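Nucleoside hydrolase, putative (Trypanosoma brucei, PDB 3FZ0) belongs to the nucleoside hydrolase family and binds a calcium ion at one end of the central beta sheet of its alpha/beta fold. Local coordinates at residues B[5-10]-B[289-294]; B[9-14]-B[32-37]; B[20-25]-B[282-287]; B[129-134]-B[160-165]; B[202-207]-B[336-341]. The protein carries 2 engineered substitutions. All coordinates share one frame; numbering follows the deposited sequence.

Interaction 1: B[5-10]-B[289-294]; sequences VHRKLI and VAIRPE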
# COMPACT_ATOMS: atom_id res chain seq x y z
N VAL B 5 33.82 -0.10 32.98
CA VAL B 5 32.74 0.56 32.16
C VAL B 5 31.37 0.37 32.77
O VAL B 5 30.84 -0.75 32.83
CB VAL B 5 32.64 0.00 30.73
CG1 VAL B 5 31.43 0.57 30.00
CG2 VAL B 5 33.95 0.28 29.95
N HIS B 6 30.78 1.47 33.20
CA HIS B 6 29.47 1.49 33.84
C HIS B 6 28.42 1.81 32.78
O HIS B 6 28.60 2.74 32.03
CB HIS B 6 29.42 2.62 34.88
CG HIS B 6 30.24 2.36 36.10
ND1 HIS B 6 31.15 1.33 36.18
CD2 HIS B 6 30.31 3.02 37.28
CE1 HIS B 6 31.73 1.36 37.37
NE2 HIS B 6 31.24 2.37 38.05
N ARG B 7 27.35 1.07 32.74
CA ARG B 7 26.27 1.35 31.82
C ARG B 7 25.12 2.04 32.56
O ARG B 7 24.75 1.66 33.66
CB ARG B 7 25.79 0.04 31.17
CG ARG B 7 26.71 -0.50 30.09
CD ARG B 7 26.45 -1.96 29.76
NE ARG B 7 27.64 -2.61 29.21
CZ ARG B 7 27.87 -2.73 27.91
NH1 ARG B 7 27.00 -2.25 27.04
NH2 ARG B 7 28.97 -3.33 27.48
N LYS B 8 24.56 3.07 31.94
CA LYS B 8 23.35 3.71 32.44
C LYS B 8 22.29 3.44 31.41
O LYS B 8 22.44 3.84 30.26
CB LYS B 8 23.55 5.23 32.60
CG LYS B 8 24.78 5.65 33.39
CD LYS B 8 24.73 5.07 34.79
CE LYS B 8 25.82 5.66 35.69
NZ LYS B 8 26.01 4.75 36.88
N LEU B 9 21.22 2.76 31.79
CA LEU B 9 20.18 2.42 30.81
C LEU B 9 18.87 3.16 31.00
O LEU B 9 18.43 3.40 32.10
CB LEU B 9 19.85 0.94 30.83
CG LEU B 9 20.91 -0.15 30.79
CD1 LEU B 9 20.17 -1.44 30.37
CD2 LEU B 9 22.04 0.18 29.83
N ILE B 10 18.27 3.52 29.88
CA ILE B 10 16.88 3.92 29.80
C ILE B 10 16.18 2.68 29.26
O ILE B 10 16.62 2.08 28.28
CB ILE B 10 16.70 5.09 28.80
CG1 ILE B 10 17.63 6.25 29.16
CG2 ILE B 10 15.24 5.52 28.73
CD1 ILE B 10 17.81 7.25 28.03
N VAL B 289 21.66 -8.67 25.31
CA VAL B 289 22.46 -8.21 24.19
C VAL B 289 23.05 -6.84 24.49
O VAL B 289 24.20 -6.59 24.17
CB VAL B 289 21.66 -8.24 22.87
CG1 VAL B 289 22.36 -7.44 21.77
CG2 VAL B 289 21.48 -9.68 22.42
N ALA B 290 22.26 -5.96 25.10
CA ALA B 290 22.69 -4.60 25.41
C ALA B 290 23.82 -4.55 26.38
O ALA B 290 24.74 -3.77 26.24
CB ALA B 290 21.54 -3.80 25.98
N ILE B 291 23.76 -5.37 27.41
CA ILE B 291 24.75 -5.25 28.47
C ILE B 291 25.90 -6.25 28.40
O ILE B 291 26.96 -5.98 28.94
CB ILE B 291 24.11 -5.10 29.87
CG1 ILE B 291 23.31 -6.32 30.27
CG2 ILE B 291 23.14 -3.94 29.85
CD1 ILE B 291 22.25 -5.99 31.37
N ARG B 292 25.69 -7.39 27.72
CA ARG B 292 26.76 -8.34 27.51
C ARG B 292 26.92 -8.60 26.03
O ARG B 292 26.43 -9.61 25.54
CB ARG B 292 26.51 -9.65 28.26
CG ARG B 292 26.24 -9.49 29.74
CD ARG B 292 26.60 -10.74 30.49
NE ARG B 292 27.99 -10.72 30.91
CZ ARG B 292 28.77 -11.80 31.02
NH1 ARG B 292 28.31 -13.00 30.72
NH2 ARG B 292 30.03 -11.67 31.43
N PRO B 293 27.62 -7.69 25.32
CA PRO B 293 27.72 -7.78 23.85
C PRO B 293 28.38 -9.08 23.37
O PRO B 293 28.19 -9.47 22.23
CB PRO B 293 28.60 -6.57 23.48
CG PRO B 293 29.41 -6.29 24.75
CD PRO B 293 28.40 -6.56 25.85
N GLU B 294 29.13 -9.73 24.25
CA GLU B 294 29.81 -10.98 23.96
C GLU B 294 28.82 -12.15 23.86
O GLU B 294 29.18 -13.23 23.39
CB GLU B 294 30.92 -11.28 25.00
CG GLU B 294 30.41 -11.51 26.46
CD GLU B 294 30.30 -10.21 27.33
OE1 GLU B 294 30.11 -9.10 26.79
OE2 GLU B 294 30.39 -10.32 28.59

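Interaction 2: B[9-14]-B[32-37]; sequences LIIDTD and VEVIAI. With CA (calcium ion), chain G.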
# COMPACT_ATOMS: atom_id res chain seq x y z
N LEU B 9 21.22 2.76 31.79
CA LEU B 9 20.18 2.42 30.81
C LEU B 9 18.87 3.16 31.00
O LEU B 9 18.43 3.40 32.10
CB LEU B 9 19.85 0.94 30.83
CG LEU B 9 20.91 -0.15 30.79
CD1 LEU B 9 20.17 -1.44 30.37
CD2 LEU B 9 22.04 0.18 29.83
N ILE B 10 18.27 3.52 29.88
CA ILE B 10 16.88 3.92 29.80
C ILE B 10 16.18 2.68 29.26
O ILE B 10 16.62 2.08 28.28
CB ILE B 10 16.70 5.09 28.80
CG1 ILE B 10 17.63 6.25 29.16
CG2 ILE B 10 15.24 5.52 28.73
CD1 ILE B 10 17.81 7.25 28.03
N ILE B 11 15.13 2.25 29.92
CA ILE B 11 14.40 1.10 29.41
C ILE B 11 12.98 1.54 29.07
O ILE B 11 12.22 2.04 29.92
CB ILE B 11 14.42 -0.11 30.39
CG1 ILE B 11 15.85 -0.63 30.56
CG2 ILE B 11 13.50 -1.24 29.87
CD1 ILE B 11 16.02 -1.64 31.65
N ASP B 12 12.64 1.41 27.80
CA ASP B 12 11.31 1.75 27.34
C ASP B 12 10.56 0.47 27.19
O ASP B 12 11.06 -0.46 26.58
CB ASP B 12 11.37 2.53 26.03
CG ASP B 12 10.03 3.09 25.63
OD1 ASP B 12 9.32 2.37 24.90
OD2 ASP B 12 9.66 4.21 26.06
N THR B 13 9.36 0.41 27.75
CA THR B 13 8.70 -0.87 27.96
C THR B 13 7.17 -0.80 27.97
O THR B 13 6.58 0.21 28.39
CB THR B 13 9.22 -1.56 29.29
OG1 THR B 13 8.54 -2.80 29.49
CG2 THR B 13 8.96 -0.67 30.50
N ASP B 14 6.54 -1.88 27.52
CA ASP B 14 5.10 -2.03 27.66
C ASP B 14 4.69 -2.99 28.80
O ASP B 14 3.53 -3.45 28.86
CB ASP B 14 4.42 -2.38 26.33
CG ASP B 14 4.74 -3.79 25.82
OD1 ASP B 14 5.84 -4.32 26.10
OD2 ASP B 14 3.90 -4.37 25.11
N VAL B 32 25.90 -2.02 35.84
CA VAL B 32 24.71 -1.57 35.14
C VAL B 32 23.83 -0.83 36.14
O VAL B 32 23.64 -1.28 37.30
CB VAL B 32 23.90 -2.74 34.51
CG1 VAL B 32 22.61 -2.23 33.91
CG2 VAL B 32 24.69 -3.47 33.44
N GLU B 33 23.30 0.30 35.70
CA GLU B 33 22.32 1.07 36.45
C GLU B 33 21.16 1.52 35.53
O GLU B 33 21.37 2.26 34.55
CB GLU B 33 22.97 2.28 37.09
CG GLU B 33 22.05 2.98 38.09
CD GLU B 33 22.50 4.38 38.50
OE1 GLU B 33 23.64 4.81 38.17
OE2 GLU B 33 21.68 5.06 39.14
N VAL B 34 19.95 1.07 35.86
CA VAL B 34 18.75 1.55 35.19
C VAL B 34 18.44 2.93 35.76
O VAL B 34 18.15 3.04 36.95
CB VAL B 34 17.55 0.63 35.43
CG1 VAL B 34 16.26 1.25 34.91
CG2 VAL B 34 17.80 -0.72 34.77
N ILE B 35 18.54 3.97 34.93
CA ILE B 35 18.33 5.34 35.41
C ILE B 35 16.92 5.88 35.12
O ILE B 35 16.53 6.88 35.72
CB ILE B 35 19.41 6.35 34.92
CG1 ILE B 35 19.50 6.40 33.39
CG2 ILE B 35 20.74 6.00 35.47
CD1 ILE B 35 20.33 7.59 32.83
N ALA B 36 16.18 5.22 34.23
CA ALA B 36 14.78 5.62 33.94
C ALA B 36 14.04 4.54 33.21
O ALA B 36 14.62 3.84 32.38
CB ALA B 36 14.71 6.93 33.12
N ILE B 37 12.75 4.41 33.54
CA ILE B 37 11.88 3.47 32.88
C ILE B 37 10.77 4.29 32.24
O ILE B 37 10.10 5.10 32.91
CB ILE B 37 11.33 2.41 33.86
CG1 ILE B 37 12.50 1.53 34.37
CG2 ILE B 37 10.19 1.60 33.20
CD1 ILE B 37 12.13 0.52 35.50
CA CA G . 7.60 -6.00 25.80
O HOH W 1 8.43 -6.99 23.91
O HOH W 2 5.71 -5.79 23.88
O HOH W 3 6.50 -8.18 25.96

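Interaction 3: B[20-25]-B[282-287]; sequences AIAIML and PDAVAV. With CA (calcium ion), chain G.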
# COMPACT_ATOMS: atom_id res chain seq x y z
N ALA B 20 9.27 -7.55 32.64
CA ALA B 20 9.67 -7.60 34.04
C ALA B 20 10.95 -8.39 34.23
O ALA B 20 11.84 -7.91 34.91
CB ALA B 20 8.55 -8.14 34.93
N ILE B 21 11.05 -9.60 33.64
CA ILE B 21 12.28 -10.41 33.69
C ILE B 21 13.46 -9.60 33.10
O ILE B 21 14.57 -9.62 33.65
CB ILE B 21 12.15 -11.77 32.91
CG1 ILE B 21 11.02 -12.63 33.50
CG2 ILE B 21 13.52 -12.53 32.87
CD1 ILE B 21 11.21 -13.02 34.96
N ALA B 22 13.23 -8.91 31.99
CA ALA B 22 14.29 -8.08 31.38
C ALA B 22 14.80 -6.96 32.31
O ALA B 22 16.02 -6.73 32.43
CB ALA B 22 13.82 -7.49 30.05
N ILE B 23 13.86 -6.27 32.97
CA ILE B 23 14.24 -5.18 33.89
C ILE B 23 14.96 -5.78 35.11
O ILE B 23 15.93 -5.20 35.59
CB ILE B 23 13.01 -4.29 34.27
CG1 ILE B 23 12.46 -3.60 33.01
CG2 ILE B 23 13.39 -3.27 35.32
CD1 ILE B 23 11.02 -3.13 33.08
N MET B 24 14.49 -6.93 35.56
CA MET B 24 15.15 -7.67 36.63
C MET B 24 16.58 -8.01 36.25
O MET B 24 17.50 -7.91 37.07
CB MET B 24 14.35 -8.93 37.00
CG MET B 24 12.98 -8.66 37.68
SD MET B 24 12.05 -10.18 38.09
CE MET B 24 12.55 -10.47 39.76
N LEU B 25 16.78 -8.36 34.99
CA LEU B 25 18.10 -8.75 34.53
C LEU B 25 19.02 -7.52 34.53
O LEU B 25 20.13 -7.56 35.10
CB LEU B 25 18.01 -9.40 33.15
CG LEU B 25 19.15 -10.26 32.58
CD1 LEU B 25 18.65 -10.96 31.32
CD2 LEU B 25 20.35 -9.47 32.25
N PRO B 282 11.50 -12.98 25.15
CA PRO B 282 12.19 -12.09 24.20
C PRO B 282 12.85 -10.86 24.78
O PRO B 282 14.03 -10.59 24.46
CB PRO B 282 11.10 -11.71 23.20
CG PRO B 282 10.20 -12.93 23.20
CD PRO B 282 10.13 -13.29 24.69
N ASP B 283 12.13 -10.09 25.61
CA ASP B 283 12.74 -8.84 26.15
C ASP B 283 13.99 -9.09 26.98
O ASP B 283 14.88 -8.25 27.00
CB ASP B 283 11.72 -8.05 26.96
CG ASP B 283 10.60 -7.52 26.10
OD1 ASP B 283 10.82 -7.32 24.89
OD2 ASP B 283 9.49 -7.29 26.63
N ALA B 284 14.07 -10.23 27.66
CA ALA B 284 15.25 -10.53 28.48
C ALA B 284 16.45 -10.75 27.59
O ALA B 284 17.58 -10.37 27.95
CB ALA B 284 15.01 -11.74 29.39
N VAL B 285 16.22 -11.34 26.42
CA VAL B 285 17.30 -11.57 25.47
C VAL B 285 17.87 -10.23 24.96
O VAL B 285 19.09 -10.03 24.82
CB VAL B 285 16.85 -12.53 24.30
CG1 VAL B 285 17.96 -12.78 23.27
CG2 VAL B 285 16.39 -13.88 24.83
N ALA B 286 16.98 -9.27 24.71
CA ALA B 286 17.39 -7.96 24.24
C ALA B 286 18.24 -7.25 25.31
O ALA B 286 19.32 -6.72 25.00
CB ALA B 286 16.16 -7.12 23.85
N VAL B 287 17.75 -7.20 26.56
CA VAL B 287 18.55 -6.64 27.67
C VAL B 287 19.93 -7.33 27.77
O VAL B 287 20.94 -6.64 27.94
CB VAL B 287 17.81 -6.64 29.05
CG1 VAL B 287 18.73 -6.23 30.17
CG2 VAL B 287 16.60 -5.68 29.00
CA CA G . 7.60 -6.00 25.80
O HOH W 1 8.43 -6.99 23.91
O HOH W 2 5.71 -5.79 23.88
O HOH W 3 6.50 -8.18 25.96

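Interaction 4: B[129-134]-B[160-165]; sequences YQLVAL and PGIVIM. With CA (calcium ion), chain G.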
# COMPACT_ATOMS: atom_id res chain seq x y z
N TYR B 129 25.79 5.50 28.01
CA TYR B 129 24.35 5.46 28.12
C TYR B 129 23.79 4.62 26.99
O TYR B 129 24.27 4.72 25.85
CB TYR B 129 23.77 6.87 28.02
CG TYR B 129 24.13 7.74 29.19
CD1 TYR B 129 25.41 8.29 29.33
CD2 TYR B 129 23.18 8.06 30.16
CE1 TYR B 129 25.74 9.12 30.43
CE2 TYR B 129 23.50 8.90 31.26
CZ TYR B 129 24.77 9.41 31.39
OH TYR B 129 25.09 10.23 32.48
N GLN B 130 22.79 3.79 27.31
CA GLN B 130 22.15 2.92 26.32
C GLN B 130 20.63 2.97 26.48
O GLN B 130 20.12 3.12 27.61
CB GLN B 130 22.62 1.47 26.48
CG GLN B 130 24.07 1.27 26.19
CD GLN B 130 24.51 -0.17 26.33
OE1 GLN B 130 24.71 -0.66 27.44
NE2 GLN B 130 24.68 -0.86 25.21
N LEU B 131 19.92 2.88 25.36
CA LEU B 131 18.48 2.84 25.38
C LEU B 131 18.14 1.46 24.92
O LEU B 131 18.61 1.04 23.86
CB LEU B 131 17.91 3.88 24.41
CG LEU B 131 16.42 4.29 24.47
CD1 LEU B 131 16.17 5.35 23.44
CD2 LEU B 131 15.47 3.15 24.21
N VAL B 132 17.38 0.73 25.72
CA VAL B 132 16.87 -0.56 25.31
C VAL B 132 15.36 -0.47 25.23
O VAL B 132 14.73 -0.09 26.20
CB VAL B 132 17.25 -1.61 26.34
CG1 VAL B 132 16.83 -3.04 25.84
CG2 VAL B 132 18.74 -1.51 26.63
N ALA B 133 14.79 -0.80 24.08
CA ALA B 133 13.36 -0.61 23.84
C ALA B 133 12.70 -1.97 23.80
O ALA B 133 13.05 -2.81 22.95
CB ALA B 133 13.14 0.09 22.47
N LEU B 134 11.73 -2.18 24.68
CA LEU B 134 11.10 -3.49 24.80
C LEU B 134 9.63 -3.49 24.41
O LEU B 134 8.88 -4.42 24.76
CB LEU B 134 11.24 -3.99 26.23
CG LEU B 134 12.65 -3.97 26.83
CD1 LEU B 134 12.65 -4.44 28.28
CD2 LEU B 134 13.63 -4.81 25.98
N PRO B 160 26.85 -0.21 21.33
CA PRO B 160 25.56 0.20 20.78
C PRO B 160 24.80 1.10 21.71
O PRO B 160 24.64 0.78 22.89
CB PRO B 160 24.80 -1.13 20.66
CG PRO B 160 25.87 -2.15 20.48
CD PRO B 160 26.94 -1.68 21.42
N GLY B 161 24.33 2.22 21.18
CA GLY B 161 23.46 3.15 21.89
C GLY B 161 22.00 2.72 21.98
O GLY B 161 21.27 3.12 22.89
N ILE B 162 21.56 1.92 21.02
CA ILE B 162 20.17 1.46 21.05
C ILE B 162 20.05 -0.02 20.71
O ILE B 162 20.60 -0.52 19.74
CB ILE B 162 19.20 2.40 20.22
CG1 ILE B 162 17.73 1.96 20.34
CG2 ILE B 162 19.66 2.54 18.76
CD1 ILE B 162 16.70 2.98 19.81
N VAL B 163 19.36 -0.73 21.58
CA VAL B 163 19.04 -2.13 21.34
C VAL B 163 17.53 -2.27 21.44
O VAL B 163 16.93 -1.78 22.37
CB VAL B 163 19.73 -3.03 22.34
CG1 VAL B 163 19.52 -4.45 21.97
CG2 VAL B 163 21.21 -2.71 22.38
N ILE B 164 16.92 -2.87 20.43
CA ILE B 164 15.45 -2.97 20.39
C ILE B 164 14.94 -4.42 20.31
O ILE B 164 15.49 -5.25 19.56
CB ILE B 164 14.86 -2.10 19.24
CG1 ILE B 164 15.29 -2.62 17.85
CG2 ILE B 164 15.25 -0.64 19.45
CD1 ILE B 164 14.63 -1.90 16.68
N MET B 165 13.92 -4.74 21.09
CA MET B 165 13.26 -6.04 20.85
C MET B 165 12.13 -5.79 19.86
O MET B 165 11.12 -5.21 20.20
CB MET B 165 12.76 -6.72 22.15
CG MET B 165 12.42 -8.17 21.93
SD MET B 165 10.92 -8.39 20.96
CE MET B 165 11.38 -9.68 19.81
CA CA G . 7.60 -6.00 25.80
O HOH W 1 8.43 -6.99 23.91
O HOH W 2 5.71 -5.79 23.88
O HOH W 3 6.50 -8.18 25.96

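Interaction 5: B[202-207]-B[336-341]; sequences PVQLVN and NCNVIT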
# COMPACT_ATOMS: atom_id res chain seq x y z
N PRO B 202 25.19 1.14 14.60
CA PRO B 202 23.92 0.66 14.04
C PRO B 202 22.99 0.15 15.14
O PRO B 202 23.46 -0.42 16.12
CB PRO B 202 24.34 -0.54 13.18
CG PRO B 202 25.79 -0.24 12.84
CD PRO B 202 26.36 0.51 13.97
N VAL B 203 21.68 0.36 14.95
CA VAL B 203 20.63 -0.21 15.79
C VAL B 203 20.85 -1.73 15.86
O VAL B 203 21.10 -2.35 14.82
CB VAL B 203 19.23 0.06 15.15
CG1 VAL B 203 18.09 -0.57 15.99
CG2 VAL B 203 19.00 1.56 14.90
N GLN B 204 20.80 -2.31 17.06
CA GLN B 204 20.84 -3.77 17.22
C GLN B 204 19.43 -4.32 17.25
O GLN B 204 18.63 -3.98 18.15
CB GLN B 204 21.57 -4.17 18.50
CG GLN B 204 22.94 -3.50 18.66
CD GLN B 204 23.94 -3.94 17.63
OE1 GLN B 204 24.27 -5.12 17.56
NE2 GLN B 204 24.41 -3.00 16.79
N LEU B 205 19.10 -5.17 16.28
CA LEU B 205 17.74 -5.69 16.15
C LEU B 205 17.62 -7.05 16.81
O LEU B 205 17.98 -8.08 16.23
CB LEU B 205 17.31 -5.74 14.68
CG LEU B 205 15.85 -6.09 14.35
CD1 LEU B 205 14.82 -4.93 14.45
CD2 LEU B 205 15.78 -6.77 12.95
N VAL B 206 17.12 -7.08 18.04
CA VAL B 206 16.87 -8.35 18.70
C VAL B 206 15.47 -8.83 18.29
O VAL B 206 14.43 -8.42 18.86
CB VAL B 206 17.11 -8.24 20.20
CG1 VAL B 206 16.95 -9.63 20.89
CG2 VAL B 206 18.52 -7.62 20.45
N ASN B 207 15.46 -9.68 17.27
CA ASN B 207 14.24 -10.07 16.58
C ASN B 207 13.66 -11.32 17.19
O ASN B 207 14.32 -12.02 17.98
CB ASN B 207 14.50 -10.31 15.09
CG ASN B 207 15.71 -11.19 14.85
OD1 ASN B 207 15.61 -12.41 14.87
ND2 ASN B 207 16.86 -10.56 14.68
N ASN B 336 22.58 0.22 8.31
CA ASN B 336 22.02 0.90 9.47
C ASN B 336 21.60 0.01 10.60
O ASN B 336 21.21 0.52 11.65
CB ASN B 336 20.81 1.74 9.06
CG ASN B 336 19.63 0.89 8.58
OD1 ASN B 336 19.80 -0.25 8.17
ND2 ASN B 336 18.44 1.46 8.60
N CYS B 337 21.66 -1.30 10.40
CA CYS B 337 21.10 -2.23 11.38
C CYS B 337 21.87 -3.55 11.50
O CYS B 337 22.20 -4.17 10.50
CB CYS B 337 19.65 -2.48 11.04
SG CYS B 337 18.82 -3.70 12.07
N ASN B 338 22.17 -3.94 12.73
CA ASN B 338 22.81 -5.23 13.01
C ASN B 338 21.75 -6.24 13.41
O ASN B 338 21.16 -6.14 14.47
CB ASN B 338 23.88 -5.09 14.09
CG ASN B 338 24.83 -6.29 14.16
OD1 ASN B 338 25.14 -6.93 13.15
ND2 ASN B 338 25.30 -6.60 15.37
N VAL B 339 21.47 -7.18 12.51
CA VAL B 339 20.44 -8.19 12.72
C VAL B 339 21.09 -9.30 13.52
O VAL B 339 21.99 -9.97 13.00
CB VAL B 339 19.89 -8.72 11.36
CG1 VAL B 339 18.85 -9.79 11.57
CG2 VAL B 339 19.31 -7.54 10.55
N ILE B 340 20.68 -9.46 14.79
CA ILE B 340 21.24 -10.48 15.67
C ILE B 340 20.64 -11.85 15.29
O ILE B 340 19.41 -12.00 15.29
CB ILE B 340 20.92 -10.19 17.15
CG1 ILE B 340 21.17 -8.70 17.52
CG2 ILE B 340 21.64 -11.17 18.06
CD1 ILE B 340 22.61 -8.21 17.36
N THR B 341 21.48 -12.84 14.98
CA THR B 341 20.98 -14.13 14.50
C THR B 341 21.26 -15.32 15.42
O THR B 341 20.60 -16.34 15.29
CB THR B 341 21.42 -14.47 13.06
OG1 THR B 341 22.84 -14.50 13.00
CG2 THR B 341 20.88 -13.40 12.04

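Interaction 1: B[5-10]-B[289-294]
Arg7 lays its side chain across Ile291 and the carboxyl end of helix 282-291, reaching over from strand 6-13. CG stands anti to the carbonyl carbon, beside the backbone N, and the chain runs extended from CG to NE, so the methylenes cross Ile291 obliquely before the charged group arrives. CD rests 3.9 Å from Ile291 CG2. Beyond it the guanidinium turns one face to the helix end, where Ile291 O sits 3.3 Å above its plane, toward the edge of the group rather than over its centre. NH1 comes within 2.8 Å of Ala290 O, yet the angle is poor and this is no hydrogen bond: NH1 is instead bonded to Gln130 OE1, while Ala290 O accepts from Gln130 NE2. At the tip, Arg7 NH2 meets Pro293 CD at 3.7 Å, end to end. Arginine suits the place because its long aliphatic part can cover isoleucine while its head remains polar. Two residues along the strand, Leu9 points to the same side, and its CD1 meets Ile291 CG2 at 3.9 Å, the two side chains crossing at about a right angle in a buried apolar patch. Past the helix, Arg292 NH2 and Glu294 OE2 form a salt bridge of 3.2 Å in which the oxygen sits over the guanidinium and no N-H points at it. Because the carbonyls of Ala290 and Ile291 end a helix, their partial negative charge would be expected to favour the cation of Arg7, an attraction of electrostatic rather than hydrogen-bonded kind.

Interaction 2: B[9-14]-B[32-37]
Leu9, Ile11 and Ile37 bury the most surface here. Leu9 grips the neighbouring strand with both backbone polar atoms: its N donates to Glu33 O at 2.8 Å, and its O accepts from Ile35 N at 2.9 Å, both bonds lying in the plane of the accepting carbonyl. Its side chain crosses Val32 obliquely, CG to CG1 at 4.1 Å. Ile11 N continues the pattern, donating to Ala36 O at 3.0 Å, nearly along the C=O axis. Between these bonds the register slips by one residue, a beta bulge: Leu9 pairs with Val34 but Ile10 with Ala36, leaving Ile35 as the extra residue, its CG1 3.4 Å from Leu9 O. The strands are parallel neighbours of one beta-alpha-beta unit, joined through helix 17-27. That helix covers the face bearing Ile11, Val34 and Ile37; on the other face Ile10 and Ala36 meet Ile117 of helix 110-120. Branched aliphatic residues suit such a sheet between helices. Ile11 has CG1 anti to its carbonyl carbon, which sends CD1 across Val34 at about a right angle, 3.7 Å from CG2. Ile37 lies alongside Thr13, methyl to methyl, CG2 to CG2 at 3.7 Å. Thr13 can serve apolar and polar neighbours at once, because OG1, anti to its backbone N, hydrogen-bonds to Asp19 OD2 while the methyl turns to Ile37. Just past the strand, Asp14 OD1 binds the calcium ion, alongside Asp19, the backbone O of Leu134, Asp283 and three waters, and Asp14 OD2 accepts a hydrogen bond from Asn43 N.

Interaction 3: B[20-25]-B[282-287]
Asp283 leaves the first turn of helix 282-291 with its CB 3.8 Å from Ala22 CB, the point where its side chain touches helix 17-27. From there CG, anti to the carbonyl carbon (chi1 -66°), swings the carboxylate clear of the helix pair and toward the calcium ion. OD2 binds the metal directly at 2.4 Å, whereas OD1 accepts a hydrogen bond of 2.6 Å from water 1, itself a calcium ligand, so one carboxylate holds the ion both directly and through its hydration. Asp14, Asp19 and Leu134 also bind the metal, and Asp18 OD2 accepts from the backbone N of Asp283. Behind this site the helices run roughly parallel, crossing at -25° with axes only 7.5 Å apart. Alanine makes that closeness possible: Ala22 and Ala284 bring their CA atoms to 3.9 Å, and Ala22 CB settles over the backbone at Asp283 O, 3.3 Å away. A turn further on, Val287 presses CG2 against Ala22 CB at 3.5 Å. Leu25, its CG anti to the backbone N, slides past Val287 in the opposite direction and puts CD1 3.6 Å from Ala284 O. On the flank, Ile21 CG2 touches Ala284 CB, and Phe348 of helix 345-356 lies against Ala284. No hydrogen bond joins the two segments, so small and branched apolar side chains carry the contact by fit alone. The metal, together with the amino end of a helix, would be expected to keep Asp283 in its charged form despite its burial.

Interaction 4: B[129-134]-B[160-165]
Two parallel strands at the heart of the central sheet, 127-133 and 162-165, meet here, and the first runs straight into the calcium site: Leu134 O, just beyond it, binds the ion at 2.3 Å. Backbone bonds alternate across the pair in regular parallel fashion. Leu131 N donates to Gly161 O from above the carbonyl plane, and Leu131 O takes Val163 N at 3.0 Å. Ala133 then gives its N to Val163 O at 2.9 Å and receives Met165 N at 2.8 Å, the latter almost exactly along the C=O axis (178°). Short CA-H...O contacts fill the gaps between these bonds, as at Ile162 CA and Leu131 O. With helix 138-146 as the connection, the strands form a beta-alpha-beta unit. Val132 and Val163 face helix 282-291, both touching Ala290, whereas Leu131, Ala133, Ile162 and Ile164 point to the other side. There the small Ala133 leaves its CB 3.8 Å from Ile164 CG2. At the edge of the contact away from the metal, Gln130 adds a side-chain bond. Its chain is extended beyond CG, and NE2 reaches Pro160 O at 2.8 Å in a fairly straight bond (160°) lying in both the carbonyl and the amide plane. An amide suits this buried position because it can donate and accept together: NE2 has Ala290 O as a second acceptor and OE1 takes a hydrogen bond from Arg7. Near the ion, Met165 CB lies 4.4 Å from Leu134 CD2, and the bent Met165 side chain turns off to pack on Asp283 and Ala286.

Interaction 5: B[202-207]-B[336-341]
Asn338 carries CG anti to its backbone N (chi1 -165°), and Gln204 folds back at chi2 (-66°), so the two amides come to lie side by side, pointing the same way with planes 53° apart. Asn338 ND2 then donates to Gln204 OE1 at 2.8 Å, along a lone pair of the oxygen. Gln204 NE2 turns back to Pro202 O at 2.8 Å, and Asn338 OD1 takes a hydrogen bond from Ser299 OG. Beneath them the parallel strands 203-206 and 337-343 pair firmly in the middle, where Asn338 N meets Val203 O at 2.8 Å and Leu205 N meets Asn338 O at 2.9 Å. The flanking bonds, Val203 N to Asn336 O and Ile340 N to Leu205 O, are weak. On the face opposite the amides, Leu205 CB touches Cys337 SG at 3.6 Å. At the far end Asn207 ND2 reaches Ile340 O at 3.0 Å, while OD1 caps the following helix at Val210 N. Amide side chains suit these places since each offers both an N-H and a carbonyl oxygen: polar groups, buried at Gln204 and Asn207, are paired without net charge, and bonds from side chains supplement a backbone pairing that weakens toward its ends.

Interactions 2, 4 and 5 are parallel strand pairs in one mixed sheet, held by backbone hydrogen bonds (regular in 4, bulged in 2, weak at the ends in 5); interactions 1 and 3 lay helix 282-291 against strand 6-13 and helix 17-27 without any between their segments. All five are largely buried, but interaction 3 lies nearest the chain centre, while 1 and 5 lie farther out and carry more polar side chains: a guanidinium in 1, paired amides in 5. Interactions 2, 3 and 4 each bring a ligand to the same calcium ion. Gln130 of interaction 4 bonds to both segments of interaction 1, and Val206 of interaction 5 packs on the helix shared by 1 and 3.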